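Local coordinates for uncharacterized protein (Bacteroides uniformis, PDB 4JPQ) that is of unknown function but probably binds carbohydrate, at residues 17-21 / 135-139. Coordinates in Å, arbitrary orientation, origin at the centre of the assembly. Numbering follows the deposited sequence.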
# COMPACT_ATOMS: atom_id res chain seq x y z
N SER A 17 7.64 -0.01 18.63
CA SER A 17 6.86 0.22 17.44
C SER A 17 6.82 1.74 17.14
O SER A 17 6.40 2.51 18.01
CB SER A 17 5.42 -0.26 17.64
OG SER A 17 4.61 0.05 16.53
N PRO A 18 7.26 2.16 15.94
CA PRO A 18 7.18 3.57 15.58
C PRO A 18 5.77 4.03 15.24
O PRO A 18 4.95 3.23 14.74
CB PRO A 18 8.04 3.65 14.33
CG PRO A 18 7.87 2.32 13.71
CD PRO A 18 7.85 1.36 14.85
N GLU A 19 5.49 5.30 15.52
CA GLU A 19 4.22 5.93 15.19
C GLU A 19 4.35 6.46 13.76
O GLU A 19 5.44 6.81 13.34
CB GLU A 19 3.86 7.03 16.19
CG GLU A 19 3.57 6.49 17.60
CD GLU A 19 2.31 5.61 17.70
OE1 GLU A 19 1.45 5.60 16.78
OE2 GLU A 19 2.16 4.92 18.73
N GLY A 20 3.24 6.47 13.04
CA GLY A 20 3.22 6.87 11.64
C GLY A 20 3.86 8.20 11.31
O GLY A 20 4.65 8.26 10.35
N GLU A 21 3.54 9.24 12.10
CA GLU A 21 4.07 10.60 11.87
C GLU A 21 5.61 10.64 11.90
O GLU A 21 6.23 11.42 11.15
CB GLU A 21 3.51 11.63 12.89
CG GLU A 21 3.70 13.10 12.48
CD GLU A 21 3.23 14.10 13.53
OE1 GLU A 21 3.58 13.93 14.72
OE2 GLU A 21 2.53 15.08 13.18
N VAL A 135 -2.75 -1.68 12.51
CA VAL A 135 -2.03 -0.93 11.45
C VAL A 135 -2.07 0.55 11.75
O VAL A 135 -3.12 1.19 11.65
CB VAL A 135 -2.61 -1.19 10.05
CG1 VAL A 135 -1.81 -0.41 9.00
CG2 VAL A 135 -2.59 -2.69 9.73
N LYS A 136 -0.92 1.09 12.14
CA LYS A 136 -0.79 2.50 12.45
C LYS A 136 -0.63 3.20 11.11
O LYS A 136 -0.02 2.66 10.19
CB LYS A 136 0.41 2.78 13.36
CG LYS A 136 0.32 2.09 14.71
CD LYS A 136 1.67 2.17 15.42
CE LYS A 136 1.62 1.56 16.81
NZ LYS A 136 2.89 1.79 17.55
N ARG A 137 -1.21 4.39 11.03
CA ARG A 137 -1.23 5.19 9.83
C ARG A 137 -1.00 6.66 10.11
O ARG A 137 -1.19 7.12 11.25
CB ARG A 137 -2.60 5.09 9.21
CG ARG A 137 -2.95 3.73 8.64
CD ARG A 137 -4.45 3.54 8.62
NE ARG A 137 -5.00 2.91 9.83
CZ ARG A 137 -6.31 2.81 10.12
NH1 ARG A 137 -7.25 3.35 9.34
NH2 ARG A 137 -6.68 2.18 11.23
N TRP A 138 -0.63 7.38 9.06
CA TRP A 138 -0.49 8.84 9.08
C TRP A 138 -0.56 9.36 7.65
O TRP A 138 -0.00 8.75 6.75
CB TRP A 138 0.83 9.29 9.74
CG TRP A 138 1.13 10.77 9.53
CD1 TRP A 138 0.72 11.81 10.32
CD2 TRP A 138 1.83 11.36 8.43
NE1 TRP A 138 1.15 13.01 9.80
CE2 TRP A 138 1.83 12.77 8.64
CE3 TRP A 138 2.48 10.84 7.30
CZ2 TRP A 138 2.46 13.67 7.75
CZ3 TRP A 138 3.11 11.75 6.40
CH2 TRP A 138 3.09 13.14 6.64
N SER A 139 -1.23 10.50 7.48
CA SER A 139 -1.28 11.20 6.19
C SER A 139 -1.18 12.70 6.38
O SER A 139 -1.57 13.23 7.41
CB SER A 139 -2.56 10.87 5.44
OG SER A 139 -2.64 11.62 4.23
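K136 supplies the polar link between strand 136-139 and the loop 17-21. Its CA-to-CB bond points toward the loop, and with chi2 to chi4 all t the chain runs out nearly straight, carrying CD to 3.5 Å from P18 O. The ammonium donates to S17: K136 NZ to S17 OG is 2.7 Å. A salt bridge from K136 NZ to E19 OE2 spans 3.4 Å, and its hydrogen-bond component is weak. S17 OG is also hydrogen-bonded to E61 on strand 61-70, so the hydroxyl joins lysine and glutamate.

Farther along, the contact is nonpolar. The backbones come closest at G20 and W138 (CA to CA 4.9 Å), where an ideal CB on G20 would lie 2.9 Å from W138 CB, a clash. E21 CA sits 4.0 Å from the centroid of the W138 five-membered ring, 19° off its normal: a CH-pi contact.

The CA-to-CB bond of R137 points away from the loop; R137 NE donates to V135 O (3.1 Å, N-H...O angle 164°), while NH1 forms a salt bridge with D80 and a hydrogen bond with G111 O. Backbone bonds of K136 with V160 and W138 with V158 pair the strand antiparallel with 152-162. Thus the loop leading into helix 23-29 covers one face of a strand, consistent with the beta-sandwich of CBD9-like domains.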